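Local coordinates for UPF0403 protein yphP (Bacillus subtilis, PDB 3FHK) that removes bacillithiol from S-bacillithiolated proteins as a dithiol bacilliredoxin of the thioredoxin superfamily and also has protein disulfide isomerase activity, at residues R21-A26 with A66-V71; E35-F40 with R97-G102; C56-G61 with I122-I127; V82-F85 with E91-A94; S109-L112 with E117-H120. The protein carries 2 engineered substitutions. All coordinates share one frame; numbering follows the deposited sequence.

Overall arrangement
Contacts 1 to 4 lie on the two sides of a mixed thioredoxin-like sheet, ordered 29-30, 80-85, 47-53, 109-114, 117-122, and contact 5 pairs two of its strands. Contacts 1 and 3 both use helix 57-73, their centres about 14 Å apart: contact 3 at its catalytic start, contact 1 farther along. On the other side, contacts 2 and 4 have centres about 8 Å apart and meet where Val37 touches Val84 and Ala92. The hairpin of contact 5 meets contact 1 through Met110 and Ala67, and contact 3 through Ile122 and Ile127. Along the chain, contact 4 falls within the span of contact 2, contacts 4 and 5 within that of contact 3, which brings Arg124 to the cysteines.

Contact 1. Residues R21-A26 with A66-V71; sequences RELTGA and AATQAV
Thr68 reaches across from helix 57-73 with its methyl group, which settles between Leu23 of helix 2-24 and Ala26, close after it in the chain. Thr68 CG2 lies 3.7 Å from Leu23 CD2 and 3.9 Å from Ala26 CB, and the side chains of Leu23 and Thr68 cross at about a right angle. The torsion of Thr68 sorts its two branches: with chi1 at 64°, OG1 sits between the backbone N and the carbonyl carbon and hydrogen-bonds back to the carbonyl O of Arg64, while CG2 stands anti to its own carbonyl carbon and faces the apolar partners. Threonine suits the place because one short side chain serves both needs. Leu23 is buried, long enough to touch Thr68 and the sheet residues Val51 and Thr83 as well; Ala26 is small enough to let the chain come close. The polar rim is looser. Glu22 spends OE1 on a salt bridge to Arg64 NE, and a water between its OE2 and Thr68 OG1 makes only a weak bond to the carboxylate and a doubtfully short one to the hydroxyl. The last part of helix 2-24 thus meets helix 57-73 over Val51 and Thr83, consistent with the alpha/beta layering of the thioredoxin fold.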
# COMPACT_ATOMS: atom_id res chain seq x y z
N ARG A 21 -16.66 -14.14 -12.14
CA ARG A 21 -17.75 -15.05 -11.85
C ARG A 21 -19.10 -14.48 -12.26
O ARG A 21 -20.00 -15.22 -12.66
CB ARG A 21 -17.76 -15.44 -10.37
CG ARG A 21 -16.76 -16.51 -10.01
CD ARG A 21 -16.90 -16.86 -8.54
NE ARG A 21 -15.94 -17.86 -8.10
CZ ARG A 21 -15.42 -17.90 -6.88
NH1 ARG A 21 -15.76 -16.98 -5.98
NH2 ARG A 21 -14.54 -18.84 -6.56
N GLU A 22 -19.25 -13.16 -12.17
CA GLU A 22 -20.48 -12.53 -12.62
C GLU A 22 -20.86 -12.99 -14.03
O GLU A 22 -22.03 -13.27 -14.29
CB GLU A 22 -20.38 -11.00 -12.54
CG GLU A 22 -21.61 -10.29 -13.09
CD GLU A 22 -21.75 -8.87 -12.58
OE1 GLU A 22 -20.86 -8.42 -11.82
OE2 GLU A 22 -22.75 -8.20 -12.93
N LEU A 23 -19.87 -13.08 -14.93
CA LEU A 23 -20.10 -13.59 -16.28
C LEU A 23 -20.03 -15.11 -16.37
O LEU A 23 -20.87 -15.74 -17.01
CB LEU A 23 -19.12 -12.97 -17.28
CG LEU A 23 -19.25 -11.45 -17.49
CD1 LEU A 23 -18.13 -10.92 -18.37
CD2 LEU A 23 -20.62 -11.11 -18.07
N THR A 24 -19.01 -15.70 -15.74
CA THR A 24 -18.73 -17.12 -15.94
C THR A 24 -19.79 -17.98 -15.27
O THR A 24 -20.16 -19.04 -15.78
CB THR A 24 -17.31 -17.54 -15.48
OG1 THR A 24 -17.12 -17.20 -14.10
CG2 THR A 24 -16.25 -16.80 -16.31
N GLY A 25 -20.29 -17.50 -14.14
CA GLY A 25 -21.38 -18.17 -13.46
C GLY A 25 -22.66 -18.07 -14.26
O GLY A 25 -23.66 -18.70 -13.92
N ALA A 26 -22.64 -17.27 -15.31
CA ALA A 26 -23.80 -17.15 -16.19
C ALA A 26 -23.57 -17.87 -17.52
O ALA A 26 -24.27 -17.64 -18.50
CB ALA A 26 -24.13 -15.69 -16.42
N ALA A 66 -26.30 -6.25 -18.45
CA ALA A 66 -27.04 -6.22 -19.71
C ALA A 66 -26.79 -7.47 -20.53
O ALA A 66 -27.71 -8.05 -21.10
CB ALA A 66 -26.70 -4.99 -20.51
N ALA A 67 -25.53 -7.89 -20.58
CA ALA A 67 -25.13 -9.04 -21.37
C ALA A 67 -25.77 -10.32 -20.85
O ALA A 67 -26.28 -11.13 -21.63
CB ALA A 67 -23.62 -9.18 -21.36
N THR A 68 -25.72 -10.52 -19.54
CA THR A 68 -26.22 -11.76 -18.96
C THR A 68 -27.75 -11.83 -18.99
O THR A 68 -28.32 -12.91 -19.16
CB THR A 68 -25.68 -12.00 -17.53
OG1 THR A 68 -26.16 -10.98 -16.64
CG2 THR A 68 -24.15 -11.99 -17.54
N GLN A 69 -28.40 -10.68 -18.83
CA GLN A 69 -29.85 -10.62 -18.85
C GLN A 69 -30.41 -10.74 -20.27
O GLN A 69 -31.42 -11.43 -20.48
CB GLN A 69 -30.35 -9.34 -18.16
CG GLN A 69 -30.19 -9.37 -16.64
CD GLN A 69 -30.30 -8.00 -15.98
OE1 GLN A 69 -29.58 -7.70 -15.03
NE2 GLN A 69 -31.20 -7.17 -16.48
N ALA A 70 -29.77 -10.09 -21.23
CA ALA A 70 -30.23 -10.18 -22.61
C ALA A 70 -30.20 -11.63 -23.07
O ALA A 70 -31.13 -12.12 -23.72
CB ALA A 70 -29.35 -9.31 -23.54
N VAL A 71 -29.15 -12.33 -22.67
CA VAL A 71 -28.94 -13.72 -23.07
C VAL A 71 -29.92 -14.70 -22.42
O VAL A 71 -30.27 -15.73 -23.01
CB VAL A 71 -27.49 -14.14 -22.78
CG1 VAL A 71 -27.41 -15.59 -22.41
CG2 VAL A 71 -26.61 -13.83 -24.00
O HOH W 1 -24.81 -9.89 -14.92

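Contact 2. Residues E35-F40 with R97-G102; sequences EEVENF and REYFTG. With SO4 (sulfate ion), chain F.
The Tyr99 ring meets Val37 obliquely, Val37 CG1 coming to 4.2 Å from Tyr99 CE2, while the phenol end lies beside the Glu38 chain with Tyr99 OH 3.7 Å from Glu38 CG. In the thioredoxin-like fold this joins helix 34-43 to the loop that leaves helix 90-97, both on the same side of the sheet. The carboxylate of Glu38 is turned 60° to the ring plane, and the two side chains cross at about a right angle; the hydroxyl's hydrogen bond goes instead to Glu42 OE2, one helical turn farther on. The other flat group, the Arg97 guanidinium, presents its edge to a sulfate, probably from the crystallisation liquor, whose sulfur lies in its plane. A type I beta turn runs from Arg97 to Phe100, overlapped by an inverse gamma turn centred on Phe100; within it Tyr99 has its CB directed toward the helix. Tyrosine suits this partly exposed place: its carbons pack on buried Val37 and its hydroxyl finds a carboxylate. Arg97 sets off away from the helix at CB, and its chain, extended from CG to NE, carries the charge to the ion. There Arg97 NH1 donates to sulfate O4 at 2.7 Å, and NH2 to sulfate O3 at 2.7 Å with an N-H...O angle of 168°.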
# COMPACT_ATOMS: atom_id res chain seq x y z
N GLU A 35 -3.81 -18.20 -26.64
CA GLU A 35 -4.00 -19.51 -27.24
C GLU A 35 -5.46 -19.97 -27.13
O GLU A 35 -6.03 -20.49 -28.09
CB GLU A 35 -3.09 -20.55 -26.58
CG GLU A 35 -3.17 -21.93 -27.21
N GLU A 36 -6.05 -19.76 -25.96
CA GLU A 36 -7.46 -20.07 -25.74
C GLU A 36 -8.37 -19.27 -26.67
O GLU A 36 -9.39 -19.77 -27.14
CB GLU A 36 -7.84 -19.79 -24.29
CG GLU A 36 -7.02 -20.56 -23.29
CD GLU A 36 -7.53 -20.38 -21.89
OE1 GLU A 36 -8.31 -19.44 -21.64
OE2 GLU A 36 -7.14 -21.19 -21.02
N VAL A 37 -8.01 -18.01 -26.91
CA VAL A 37 -8.79 -17.18 -27.82
C VAL A 37 -8.71 -17.72 -29.24
O VAL A 37 -9.73 -17.85 -29.92
CB VAL A 37 -8.33 -15.71 -27.77
CG1 VAL A 37 -9.05 -14.88 -28.84
CG2 VAL A 37 -8.56 -15.12 -26.39
N GLU A 38 -7.51 -18.05 -29.69
CA GLU A 38 -7.32 -18.64 -31.02
C GLU A 38 -8.12 -19.93 -31.13
O GLU A 38 -8.86 -20.13 -32.10
CB GLU A 38 -5.85 -18.92 -31.29
CG GLU A 38 -5.12 -17.80 -32.00
CD GLU A 38 -3.63 -18.04 -32.06
OE1 GLU A 38 -3.02 -18.27 -30.98
OE2 GLU A 38 -3.06 -17.98 -33.17
N ASN A 39 -7.95 -20.80 -30.14
CA ASN A 39 -8.66 -22.07 -30.11
C ASN A 39 -10.15 -21.90 -30.31
O ASN A 39 -10.73 -22.51 -31.20
CB ASN A 39 -8.40 -22.79 -28.79
CG ASN A 39 -7.42 -23.92 -28.93
OD1 ASN A 39 -7.68 -24.90 -29.63
ND2 ASN A 39 -6.27 -23.79 -28.27
N PHE A 40 -10.77 -21.07 -29.49
CA PHE A 40 -12.20 -20.86 -29.62
C PHE A 40 -12.54 -20.26 -30.98
O PHE A 40 -13.35 -20.82 -31.72
CB PHE A 40 -12.75 -19.96 -28.51
CG PHE A 40 -14.18 -19.59 -28.74
CD1 PHE A 40 -15.21 -20.49 -28.46
CD2 PHE A 40 -14.51 -18.35 -29.30
CE1 PHE A 40 -16.53 -20.17 -28.71
CE2 PHE A 40 -15.83 -18.02 -29.55
CZ PHE A 40 -16.84 -18.92 -29.26
N ARG A 97 -9.26 -8.95 -29.91
CA ARG A 97 -9.46 -7.71 -30.65
C ARG A 97 -8.94 -7.79 -32.09
O ARG A 97 -9.46 -7.12 -32.98
CB ARG A 97 -8.89 -6.50 -29.88
CG ARG A 97 -9.73 -6.11 -28.63
CD ARG A 97 -8.99 -5.08 -27.76
NE ARG A 97 -9.87 -4.46 -26.78
CZ ARG A 97 -9.46 -3.75 -25.73
NH1 ARG A 97 -8.16 -3.56 -25.49
NH2 ARG A 97 -10.35 -3.23 -24.89
N GLU A 98 -7.93 -8.63 -32.32
CA GLU A 98 -7.41 -8.83 -33.67
C GLU A 98 -8.49 -9.30 -34.64
O GLU A 98 -8.39 -9.07 -35.85
CB GLU A 98 -6.27 -9.85 -33.66
CG GLU A 98 -4.95 -9.31 -33.14
CD GLU A 98 -3.87 -10.38 -33.15
OE1 GLU A 98 -4.12 -11.47 -33.71
OE2 GLU A 98 -2.78 -10.14 -32.60
N TYR A 99 -9.53 -9.95 -34.11
CA TYR A 99 -10.62 -10.48 -34.92
C TYR A 99 -11.69 -9.43 -35.22
O TYR A 99 -12.50 -9.61 -36.12
CB TYR A 99 -11.28 -11.68 -34.22
CG TYR A 99 -10.41 -12.92 -34.13
CD1 TYR A 99 -10.47 -13.91 -35.10
CD2 TYR A 99 -9.52 -13.08 -33.08
CE1 TYR A 99 -9.66 -15.04 -35.02
CE2 TYR A 99 -8.71 -14.20 -32.99
CZ TYR A 99 -8.79 -15.18 -33.96
OH TYR A 99 -7.98 -16.29 -33.85
N PHE A 100 -11.70 -8.35 -34.44
CA PHE A 100 -12.72 -7.31 -34.57
C PHE A 100 -12.31 -6.29 -35.64
O PHE A 100 -12.14 -5.11 -35.34
CB PHE A 100 -12.96 -6.58 -33.23
CG PHE A 100 -13.44 -7.48 -32.10
CD1 PHE A 100 -13.91 -8.77 -32.36
CD2 PHE A 100 -13.44 -7.02 -30.79
CE1 PHE A 100 -14.35 -9.58 -31.33
CE2 PHE A 100 -13.90 -7.82 -29.74
CZ PHE A 100 -14.35 -9.11 -30.01
N THR A 101 -12.15 -6.76 -36.87
CA THR A 101 -11.64 -5.92 -37.96
C THR A 101 -12.46 -4.65 -38.10
O THR A 101 -13.70 -4.69 -38.16
CB THR A 101 -11.65 -6.68 -39.31
OG1 THR A 101 -11.19 -8.02 -39.11
CG2 THR A 101 -10.75 -5.99 -40.34
N GLY A 102 -11.78 -3.52 -38.13
CA GLY A 102 -12.44 -2.25 -38.26
C GLY A 102 -12.63 -1.54 -36.94
O GLY A 102 -12.65 -0.30 -36.89
S SO4 F . -8.08 -1.65 -22.35
O1 SO4 F . -7.42 -0.36 -22.44
O2 SO4 F . -8.21 -2.00 -20.94
O3 SO4 F . -9.40 -1.50 -22.98
O4 SO4 F . -7.32 -2.72 -23.01

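Contact 3. Residues C56-G61 with I122-I127; sequences CGCAAG and IPRHEI
Arg124 extends its guanidinium to both cysteines of the CXC active-site motif, Cys56 and Cys58, which lies at the start of helix 57-73 as the redox-active cysteine motif does in thioredoxin. Cys56 is the N-cap residue, and no disulfide joins the two here. The chain leaves strand 117-122 at Ile122 and passes Pro123 before Arg124 turns inward. CG of Arg124 is anti to the backbone N (chi1 -180°), and the extended run to NE brings the flat group beside the sulfurs. The guanidinium turns its edge to Cys56 SG, with NH1 as the donor of a weak bond of 3.5 Å, doubtful because this cysteine has two conformers, whereas Cys58 SG sits over one guanidinium face, 4.0 Å from Arg124 NH1. Salt bridging of NE to Glu128 and a hydrogen bond from NH1 to Ser107 O fix the group's rotation. A methionine in its place would probably leave Glu128 without its charged mate and the cysteine sulfurs without their polar neighbour. Farther on, 124-126 coil in helical angles and deliver Ile127, buried and pointing toward the motif, where it offers an apolar branch: Ile127 CG2 lies 4.5 Å from Cys58 SG.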
# COMPACT_ATOMS: atom_id res chain seq x y z
N CYS A 56 -13.99 -1.23 -14.53
CA CYS A 56 -14.62 0.06 -14.30
C CYS A 56 -16.10 -0.05 -13.95
O CYS A 56 -16.75 -1.07 -14.19
CB CYS A 56 -14.43 0.94 -15.53
SG CYS A 56 -15.13 0.18 -16.98
N GLY A 57 -16.64 1.01 -13.37
CA GLY A 57 -18.00 1.05 -12.90
C GLY A 57 -19.02 0.68 -13.96
O GLY A 57 -20.01 0.01 -13.68
N CYS A 58 -18.80 1.11 -15.20
CA CYS A 58 -19.84 0.92 -16.19
C CYS A 58 -19.87 -0.50 -16.78
O CYS A 58 -20.87 -0.91 -17.37
CB CYS A 58 -19.76 1.99 -17.28
SG CYS A 58 -18.74 1.52 -18.63
N ALA A 59 -18.78 -1.25 -16.59
CA ALA A 59 -18.80 -2.69 -16.82
C ALA A 59 -19.69 -3.37 -15.77
O ALA A 59 -20.48 -4.26 -16.10
CB ALA A 59 -17.39 -3.25 -16.75
N ALA A 60 -19.54 -2.93 -14.52
CA ALA A 60 -20.31 -3.45 -13.38
C ALA A 60 -21.78 -3.06 -13.44
O ALA A 60 -22.66 -3.88 -13.19
CB ALA A 60 -19.70 -2.96 -12.05
N GLY A 61 -22.04 -1.79 -13.74
CA GLY A 61 -23.38 -1.26 -13.70
C GLY A 61 -24.20 -1.44 -14.96
O GLY A 61 -25.43 -1.38 -14.93
N ILE A 122 -20.72 -3.39 -30.08
CA ILE A 122 -21.16 -2.39 -29.11
C ILE A 122 -19.94 -1.83 -28.40
O ILE A 122 -19.46 -2.42 -27.44
CB ILE A 122 -22.11 -2.99 -28.08
CG1 ILE A 122 -23.29 -3.68 -28.78
CG2 ILE A 122 -22.62 -1.90 -27.13
CD1 ILE A 122 -24.18 -4.46 -27.83
N PRO A 123 -19.42 -0.70 -28.88
CA PRO A 123 -18.22 -0.14 -28.25
C PRO A 123 -18.58 0.49 -26.91
O PRO A 123 -19.76 0.67 -26.60
CB PRO A 123 -17.79 0.94 -29.25
CG PRO A 123 -19.05 1.36 -29.92
CD PRO A 123 -19.95 0.15 -29.96
N ARG A 124 -17.56 0.84 -26.13
CA ARG A 124 -17.78 1.48 -24.84
C ARG A 124 -18.74 2.67 -24.88
O ARG A 124 -19.56 2.84 -23.98
CB ARG A 124 -16.45 1.90 -24.22
CG ARG A 124 -16.65 2.56 -22.87
CD ARG A 124 -15.37 3.18 -22.32
NE ARG A 124 -15.65 4.01 -21.15
CZ ARG A 124 -15.46 3.63 -19.90
NH1 ARG A 124 -14.97 2.42 -19.63
NH2 ARG A 124 -15.75 4.45 -18.90
N HIS A 125 -18.66 3.50 -25.92
CA HIS A 125 -19.48 4.72 -25.97
C HIS A 125 -20.96 4.42 -26.21
O HIS A 125 -21.81 5.29 -26.06
CB HIS A 125 -18.94 5.74 -26.98
CG HIS A 125 -19.17 5.36 -28.42
ND1 HIS A 125 -18.16 4.88 -29.23
CD2 HIS A 125 -20.28 5.42 -29.19
CE1 HIS A 125 -18.65 4.64 -30.43
NE2 HIS A 125 -19.93 4.96 -30.44
N GLU A 126 -21.25 3.17 -26.56
CA GLU A 126 -22.62 2.72 -26.79
C GLU A 126 -23.14 2.16 -25.49
O GLU A 126 -24.33 1.81 -25.37
CB GLU A 126 -22.64 1.65 -27.88
CG GLU A 126 -23.71 1.84 -28.93
CD GLU A 126 -23.33 2.86 -29.97
OE1 GLU A 126 -22.90 2.46 -31.07
OE2 GLU A 126 -23.44 4.07 -29.68
N ILE A 127 -22.25 2.08 -24.51
CA ILE A 127 -22.57 1.51 -23.21
C ILE A 127 -22.56 2.58 -22.12
O ILE A 127 -23.56 2.81 -21.45
CB ILE A 127 -21.59 0.39 -22.83
CG1 ILE A 127 -21.66 -0.74 -23.86
CG2 ILE A 127 -21.87 -0.11 -21.41
CD1 ILE A 127 -20.72 -1.92 -23.57

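Contact 4. Residues V82-F85 with E91-A94; sequences VTVF and EATA. With SO4 (sulfate ion), chain E.
Val84 of strand 80-85 and Thr93 of helix 90-97 form the tight part of this contact, with their alpha carbons only 5.4 Å apart. The two side chains cross obliquely. Val84 CG2 lies 4.0 Å from Thr93 CB, and its other branch, CG1, lies 4.2 Å from Ala92 CB, so the valine straddles two successive helix residues. With chi1 at -76°, CG1 stands anti to the carbonyl carbon, which turns it to Ala92. Each residue type fits: beta-branched Val84 suits an extended strand and offers two methyls to the helix, alanine keeps the helix close, and the methyl of Thr93 presses on the strand's backbone, Thr93 CG2 being 3.4 Å from Phe85 O. Helix 34-43 closes this side through Val37, which touches both Val84 and Ala92. Phe85 points its own side chain away, to the opposite face of the sheet, where it meets Val16, Met19 and Arg20 of helix 2-24.

The outer side of the helix is different in kind. Glu91 is exposed, and its backbone N donates to O3 of a sulfate at 2.7 Å, with an N-H...O angle of 157°. Lys90 N binds the same ion, which probably came from the crystallisation liquor. The first turn of a helix has backbone N-H groups to spare, and its dipole would probably favour such an anion. Strand, short connection and a helix folded back over the sheet make a beta-alpha unit of the thioredoxin fold.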
# COMPACT_ATOMS: atom_id res chain seq x y z
N VAL A 82 -18.81 -15.90 -24.53
CA VAL A 82 -17.44 -15.97 -24.04
C VAL A 82 -16.99 -14.58 -23.65
O VAL A 82 -17.59 -13.58 -24.02
CB VAL A 82 -16.48 -16.56 -25.09
CG1 VAL A 82 -17.03 -17.86 -25.66
CG2 VAL A 82 -16.21 -15.57 -26.19
N THR A 83 -15.93 -14.52 -22.87
CA THR A 83 -15.47 -13.23 -22.43
C THR A 83 -13.96 -13.20 -22.31
O THR A 83 -13.32 -14.23 -22.06
CB THR A 83 -16.13 -12.82 -21.08
OG1 THR A 83 -15.54 -11.60 -20.63
CG2 THR A 83 -15.96 -13.91 -20.02
N VAL A 84 -13.42 -12.02 -22.54
CA VAL A 84 -12.03 -11.74 -22.25
C VAL A 84 -12.04 -10.54 -21.32
O VAL A 84 -12.92 -9.68 -21.43
CB VAL A 84 -11.25 -11.41 -23.53
CG1 VAL A 84 -10.96 -12.68 -24.33
CG2 VAL A 84 -12.03 -10.40 -24.37
N PHE A 85 -11.09 -10.50 -20.40
CA PHE A 85 -11.06 -9.47 -19.38
C PHE A 85 -9.97 -8.44 -19.66
O PHE A 85 -8.81 -8.66 -19.35
CB PHE A 85 -10.83 -10.09 -18.00
CG PHE A 85 -11.41 -9.27 -16.88
CD1 PHE A 85 -11.04 -7.96 -16.71
CD2 PHE A 85 -12.35 -9.81 -16.02
CE1 PHE A 85 -11.57 -7.19 -15.69
CE2 PHE A 85 -12.89 -9.05 -15.00
CZ PHE A 85 -12.50 -7.74 -14.84
N GLU A 91 -3.13 -10.43 -22.97
CA GLU A 91 -2.81 -11.11 -24.22
C GLU A 91 -4.07 -11.72 -24.80
O GLU A 91 -4.27 -11.72 -26.02
CB GLU A 91 -1.74 -12.19 -24.01
CG GLU A 91 -0.39 -11.63 -23.57
CD GLU A 91 0.76 -12.58 -23.82
OE1 GLU A 91 0.51 -13.73 -24.24
OE2 GLU A 91 1.93 -12.18 -23.61
N ALA A 92 -4.93 -12.23 -23.93
CA ALA A 92 -6.21 -12.74 -24.36
C ALA A 92 -7.01 -11.66 -25.08
O ALA A 92 -7.44 -11.86 -26.21
CB ALA A 92 -6.99 -13.29 -23.17
N THR A 93 -7.21 -10.50 -24.44
CA THR A 93 -8.04 -9.47 -25.09
C THR A 93 -7.40 -8.86 -26.35
O THR A 93 -8.11 -8.57 -27.31
CB THR A 93 -8.62 -8.39 -24.11
OG1 THR A 93 -8.10 -7.09 -24.41
CG2 THR A 93 -8.37 -8.75 -22.67
N ALA A 94 -6.07 -8.69 -26.35
CA ALA A 94 -5.35 -8.22 -27.55
C ALA A 94 -5.55 -9.17 -28.73
O ALA A 94 -5.73 -8.74 -29.86
CB ALA A 94 -3.85 -8.04 -27.26
S SO4 E . -1.33 -11.37 -19.61
O1 SO4 E . -0.06 -10.66 -19.67
O2 SO4 E . -2.31 -10.52 -18.93
O3 SO4 E . -1.79 -11.67 -20.96
O4 SO4 E . -1.14 -12.62 -18.87

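Contact 5. Residues S109-L112 with E117-H120; sequences SMAL and EVVH. With SO4 (sulfate ion), chain G.
Leu112 and His120 form an antiparallel hydrogen-bonded pair, and three backbone hydrogen bonds join the strands. Leu112 N donates to His120 O at 2.8 Å, in the carbonyl plane. In return Leu112 O is gripped twice: Val119 N donates to it at 2.8 Å, nearly in line with the carbonyl bond, and His120 N at 3.3 Å, tilted from the carbonyl plane. Weaker CA-H...O contacts flank these bonds, from Ala111 CA to His120 O and from Val118 CA to Leu112 O.

Apolar contacts accompany these bonds. Leu112 CB rests 3.9 Å from His120 CB on one face, and Leu112 CD1 meets Val119 CG2 at 4.0 Å. Ala111 and Val118 touch more loosely, and Phe100 packs on both.

The polar contacts of the side chains centre on the histidine. It swings its ring to the side opposite the backbone N (chi1 -172°), which carries the ring to the sulfate, probably from the crystallisation liquor. There His120 ND1 donates at the ring's edge, in plane, to sulfate O1 at 2.9 Å; His146 NE2 binds the same ion. Because His120 NE2 also bonds Asn138 OD1, the ring is probably protonated on both nitrogens. A leucine here would probably leave Asn138 OD1 without its ring donor and the sulfate with one donor fewer. Two residues, Val119 and His120, set against one make a classic beta bulge, here in the beta hairpin at the edge of the thioredoxin-like sheet.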
# COMPACT_ATOMS: atom_id res chain seq x y z
N SER A 109 -16.75 -3.69 -23.85
CA SER A 109 -17.39 -3.63 -25.15
C SER A 109 -17.93 -5.01 -25.47
O SER A 109 -17.64 -5.97 -24.75
CB SER A 109 -16.42 -3.10 -26.23
OG SER A 109 -15.26 -3.92 -26.33
N MET A 110 -18.73 -5.13 -26.52
CA MET A 110 -19.33 -6.42 -26.85
C MET A 110 -19.35 -6.65 -28.36
O MET A 110 -19.56 -5.72 -29.13
CB MET A 110 -20.74 -6.50 -26.27
CG MET A 110 -20.81 -6.43 -24.74
SD MET A 110 -22.50 -6.52 -24.08
CE MET A 110 -22.84 -4.78 -23.88
N ALA A 111 -19.11 -7.88 -28.78
CA ALA A 111 -19.30 -8.24 -30.18
C ALA A 111 -20.19 -9.46 -30.34
O ALA A 111 -20.04 -10.45 -29.62
CB ALA A 111 -17.95 -8.45 -30.88
N LEU A 112 -21.12 -9.36 -31.28
CA LEU A 112 -21.89 -10.49 -31.78
C LEU A 112 -21.16 -11.01 -33.03
O LEU A 112 -20.96 -10.27 -34.00
CB LEU A 112 -23.30 -10.04 -32.16
CG LEU A 112 -24.49 -10.96 -31.84
CD1 LEU A 112 -25.60 -10.79 -32.88
CD2 LEU A 112 -24.09 -12.42 -31.73
N GLU A 117 -16.60 -13.77 -37.56
CA GLU A 117 -16.83 -12.44 -38.12
C GLU A 117 -17.80 -11.63 -37.27
O GLU A 117 -18.86 -12.12 -36.89
CB GLU A 117 -17.39 -12.56 -39.54
CG GLU A 117 -17.85 -11.23 -40.11
CD GLU A 117 -18.78 -11.37 -41.32
OE1 GLU A 117 -18.41 -10.89 -42.41
OE2 GLU A 117 -19.87 -11.97 -41.17
N VAL A 118 -17.45 -10.38 -36.98
CA VAL A 118 -18.36 -9.48 -36.26
C VAL A 118 -19.56 -9.11 -37.11
O VAL A 118 -19.40 -8.67 -38.25
CB VAL A 118 -17.63 -8.21 -35.81
CG1 VAL A 118 -18.60 -7.24 -35.10
CG2 VAL A 118 -16.46 -8.57 -34.88
N VAL A 119 -20.77 -9.32 -36.59
CA VAL A 119 -21.97 -8.86 -37.29
C VAL A 119 -22.67 -7.75 -36.51
O VAL A 119 -23.57 -7.09 -37.01
CB VAL A 119 -22.95 -10.02 -37.58
CG1 VAL A 119 -22.34 -11.03 -38.54
CG2 VAL A 119 -23.44 -10.69 -36.27
N HIS A 120 -22.26 -7.56 -35.26
CA HIS A 120 -22.75 -6.42 -34.50
C HIS A 120 -21.78 -6.07 -33.38
O HIS A 120 -21.30 -6.94 -32.68
CB HIS A 120 -24.14 -6.68 -33.93
CG HIS A 120 -24.76 -5.46 -33.30
ND1 HIS A 120 -25.35 -4.46 -34.05
CD2 HIS A 120 -24.85 -5.08 -32.01
CE1 HIS A 120 -25.79 -3.52 -33.23
NE2 HIS A 120 -25.50 -3.86 -32.00
S SO4 G . -26.77 -4.50 -37.13
O1 SO4 G . -25.44 -3.92 -36.93
O2 SO4 G . -27.75 -3.54 -36.62
O3 SO4 G . -27.03 -4.73 -38.55
O4 SO4 G . -26.86 -5.77 -36.42